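Local coordinates for protein type-2Ba cytolytic delta-endotoxin (Bacillus thuringiensis serovar israelensis, PDB 2RCI) that probably kills dipteran larvae by forming pores in the epithelial cell membranes of the insect midgut, at residues E83-V88 and V182-L187. Sequence-based numbering, arbitrary orientation.
Sequences EIIRSV and VKMKAL
Met184 spans the distance from strand 182-187 to helix 83-88, whose axes come within 9.5 Å of each other and run in roughly the same direction, 33° from parallel. Its CG stands anti to the backbone N (chi1 -171°) and the chain is extended beyond it, so that the thioether is carried straight off the strand to the helix surface. There it meets Ile84 tip to tip: the gamma-branch methyl CG2 of Ile84, itself anti to the backbone N, lies 3.8 Å from SD of Met184 and 3.9 Å from its CE. The terminal methyl also reaches the next residue of the helix, with CE of Met184 3.9 Å from CG1 of Ile85. Here the two side chains cross at about a right angle, and the methionine tip thus touches two successive isoleucines.

One helical turn after Ile84, Val88 continues the apolar face, its CG1 resting 4.3 Å from CB of Ala186. The shorter alanine accompanies a closer approach of the backbones, from 9.7 Å between the CA atoms of Ile84 and Met184 to 6.8 Å between those of Val88 and Leu187. No hydrogen bond joins the two segments themselves, which meet by van der Waals packing; just beyond them, Thr188 OG1 of the same strand hydrogen-bonds to the backbone O of Val88. On the exposed side of the helix, Arg86 grips the carboxylate of Glu83 side-on through NE and NH2, and its guanidinium also makes a cation-pi contact with Trp99.

This is helix-on-sheet packing within the alpha/beta architecture of the Cyt toxins, in which two helical layers surround a beta-sheet. Val67 of strand 66-69 touches both Ile84 and Met184, Phe158 of strand 150-162 packs on Met184, and Ile85 extends the buried layer to Val102 and Ile106 of helix 96-110.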
ATOM      1  N   GLU A  83     -10.277  -6.353  -2.445  1.00 15.26           N
ATOM      2  CA  GLU A  83     -10.579  -7.667  -1.893  1.00 16.95           C
ATOM      3  C   GLU A  83      -9.310  -8.351  -1.380  1.00 16.67           C
ATOM      4  O   GLU A  83      -9.343  -9.034  -0.355  1.00 17.04           O
ATOM      5  CB  GLU A  83     -11.323  -8.552  -2.904  1.00 17.35           C
ATOM      6  CG  GLU A  83     -12.778  -8.060  -3.177  1.00 21.45           C
ATOM      7  CD  GLU A  83     -13.565  -7.706  -1.895  1.00 27.36           C
ATOM      8  OE1 GLU A  83     -13.675  -8.568  -1.000  1.00 30.13           O
ATOM      9  OE2 GLU A  83     -14.049  -6.564  -1.771  1.00 27.78           O
ATOM     10  N   ILE A  84      -8.198  -8.133  -2.075  1.00 16.17           N
ATOM     11  CA  ILE A  84      -6.929  -8.723  -1.616  1.00 16.76           C
ATOM     12  C   ILE A  84      -6.538  -8.101  -0.258  1.00 16.67           C
ATOM     13  O   ILE A  84      -6.165  -8.822   0.679  1.00 17.53           O
ATOM     14  CB  ILE A  84      -5.803  -8.549  -2.637  1.00 16.25           C
ATOM     15  CG1 ILE A  84      -6.101  -9.380  -3.881  1.00 17.03           C
ATOM     16  CG2 ILE A  84      -4.443  -9.018  -2.051  1.00 17.50           C
ATOM     17  CD1 ILE A  84      -5.200  -9.036  -5.079  1.00 16.32           C
ATOM     18  N   ILE A  85      -6.665  -6.779  -0.159  1.00 16.30           N
ATOM     19  CA  ILE A  85      -6.394  -6.077   1.100  1.00 15.91           C
ATOM     20  C   ILE A  85      -7.295  -6.584   2.231  1.00 17.22           C
ATOM     21  O   ILE A  85      -6.819  -6.820   3.350  1.00 16.61           O
ATOM     22  CB  ILE A  85      -6.439  -4.545   0.929  1.00 15.69           C
ATOM     23  CG1 ILE A  85      -5.276  -4.101  -0.002  1.00 13.88           C
ATOM     24  CG2 ILE A  85      -6.381  -3.842   2.317  1.00 14.61           C
ATOM     25  CD1 ILE A  85      -5.334  -2.667  -0.429  1.00 17.65           C
ATOM     26  N   ARG A  86      -8.592  -6.758   1.952  1.00 17.62           N
ATOM     27  CA  ARG A  86      -9.500  -7.407   2.914  1.00 19.39           C
ATOM     28  C   ARG A  86      -8.899  -8.731   3.470  1.00 19.76           C
ATOM     29  O   ARG A  86      -8.860  -8.951   4.694  1.00 19.00           O
ATOM     30  CB  ARG A  86     -10.880  -7.651   2.297  1.00 19.11           C
ATOM     31  CG  ARG A  86     -11.979  -8.037   3.346  1.00 20.79           C
ATOM     32  CD  ARG A  86     -13.332  -8.229   2.691  1.00 22.48           C
ATOM     33  NE  ARG A  86     -13.669  -7.213   1.691  1.00 27.82           N
ATOM     34  CZ  ARG A  86     -14.345  -6.093   1.938  1.00 30.62           C
ATOM     35  NH1 ARG A  86     -14.761  -5.811   3.173  1.00 30.40           N
ATOM     36  NH2 ARG A  86     -14.593  -5.244   0.948  1.00 31.90           N
ATOM     37  N   SER A  87      -8.381  -9.568   2.572  1.00 19.87           N
ATOM     38  CA  SER A  87      -7.757 -10.836   2.970  1.00 21.23           C
ATOM     39  C   SER A  87      -6.489 -10.629   3.799  1.00 20.48           C
ATOM     40  O   SER A  87      -6.317 -11.262   4.853  1.00 20.46           O
ATOM     41  CB  SER A  87      -7.495 -11.721   1.746  1.00 21.22           C
ATOM     42  OG  SER A  87      -6.930 -12.968   2.151  1.00 27.46           O
ATOM     43  N   VAL A  88      -5.627  -9.721   3.356  1.00 18.61           N
ATOM     44  CA  VAL A  88      -4.299  -9.560   3.963  1.00 19.02           C
ATOM     45  C   VAL A  88      -4.392  -8.941   5.364  1.00 18.22           C
ATOM     46  O   VAL A  88      -3.524  -9.150   6.204  1.00 18.34           O
ATOM     47  CB  VAL A  88      -3.339  -8.762   3.051  1.00 17.78           C
ATOM     48  CG1 VAL A  88      -1.987  -8.594   3.705  1.00 21.39           C
ATOM     49  CG2 VAL A  88      -3.122  -9.502   1.715  1.00 20.72           C
ATOM     50  N   VAL A 182       1.020  -6.239 -12.055  1.00 18.92           N
ATOM     51  CA  VAL A 182       1.119  -5.669 -10.716  1.00 18.73           C
ATOM     52  C   VAL A 182       1.587  -6.729  -9.716  1.00 18.61           C
ATOM     53  O   VAL A 182       0.924  -7.781  -9.568  1.00 18.59           O
ATOM     54  CB  VAL A 182      -0.272  -5.110 -10.260  1.00 19.39           C
ATOM     55  CG1 VAL A 182      -0.188  -4.597  -8.792  1.00 19.84           C
ATOM     56  CG2 VAL A 182      -0.726  -4.020 -11.208  1.00 18.24           C
ATOM     57  N   LYS A 183       2.732  -6.473  -9.081  1.00 19.71           N
ATOM     58  CA  LYS A 183       3.269  -7.327  -8.011  1.00 21.05           C
ATOM     59  C   LYS A 183       2.996  -6.598  -6.697  1.00 20.11           C
ATOM     60  O   LYS A 183       3.184  -5.400  -6.598  1.00 20.46           O
ATOM     61  CB  LYS A 183       4.783  -7.581  -8.140  1.00 20.86           C
ATOM     62  CG  LYS A 183       5.202  -8.704  -7.196  1.00 25.06           C
ATOM     63  CD  LYS A 183       6.686  -9.098  -7.214  1.00 24.36           C
ATOM     64  CE  LYS A 183       6.852 -10.315  -6.284  1.00 29.93           C
ATOM     65  NZ  LYS A 183       8.070 -11.134  -6.534  1.00 30.61           N
ATOM     66  N   MET A 184       2.502  -7.339  -5.718  1.00 19.68           N
ATOM     67  CA  MET A 184       2.143  -6.774  -4.438  1.00 20.51           C
ATOM     68  C   MET A 184       2.950  -7.432  -3.341  1.00 19.27           C
ATOM     69  O   MET A 184       3.038  -8.655  -3.285  1.00 18.77           O
ATOM     70  CB  MET A 184       0.670  -7.064  -4.191  1.00 21.02           C
ATOM     71  CG  MET A 184       0.082  -6.370  -2.999  1.00 23.57           C
ATOM     72  SD  MET A 184      -1.691  -6.607  -3.118  1.00 23.71           S
ATOM     73  CE  MET A 184      -2.224  -5.850  -1.586  1.00 24.30           C
ATOM     74  N   LYS A 185       3.485  -6.615  -2.442  1.00 18.60           N
ATOM     75  CA  LYS A 185       4.147  -7.082  -1.235  1.00 18.78           C
ATOM     76  C   LYS A 185       3.502  -6.338  -0.078  1.00 18.81           C
ATOM     77  O   LYS A 185       3.496  -5.105  -0.042  1.00 19.09           O
ATOM     78  CB  LYS A 185       5.639  -6.760  -1.275  1.00 18.91           C
ATOM     79  CG  LYS A 185       6.419  -7.511  -2.344  1.00 21.14           C
ATOM     80  CD  LYS A 185       7.803  -6.903  -2.531  1.00 24.39           C
ATOM     81  CE  LYS A 185       8.684  -7.818  -3.365  1.00 28.98           C
ATOM     82  NZ  LYS A 185       9.983  -7.131  -3.600  1.00 33.08           N
ATOM     83  N   ALA A 186       2.955  -7.086   0.866  1.00 19.06           N
ATOM     84  CA  ALA A 186       2.246  -6.457   1.977  1.00 18.46           C
ATOM     85  C   ALA A 186       2.286  -7.373   3.204  1.00 18.74           C
ATOM     86  O   ALA A 186       2.420  -8.607   3.089  1.00 18.11           O
ATOM     87  CB  ALA A 186       0.797  -6.166   1.566  1.00 18.03           C
ATOM     88  N   LEU A 187       2.183  -6.767   4.379  1.00 17.69           N
ATOM     89  CA  LEU A 187       1.954  -7.537   5.591  1.00 17.68           C
ATOM     90  C   LEU A 187       1.084  -6.718   6.534  1.00 17.68           C
ATOM     91  O   LEU A 187       1.115  -5.479   6.483  1.00 18.50           O
ATOM     92  CB  LEU A 187       3.286  -7.908   6.268  1.00 17.71           C
ATOM     93  CG  LEU A 187       4.138  -6.838   7.006  1.00 18.43           C
ATOM     94  CD1 LEU A 187       3.513  -6.344   8.302  1.00 25.71           C
ATOM     95  CD2 LEU A 187       5.504  -7.435   7.355  1.00 19.72           C
TER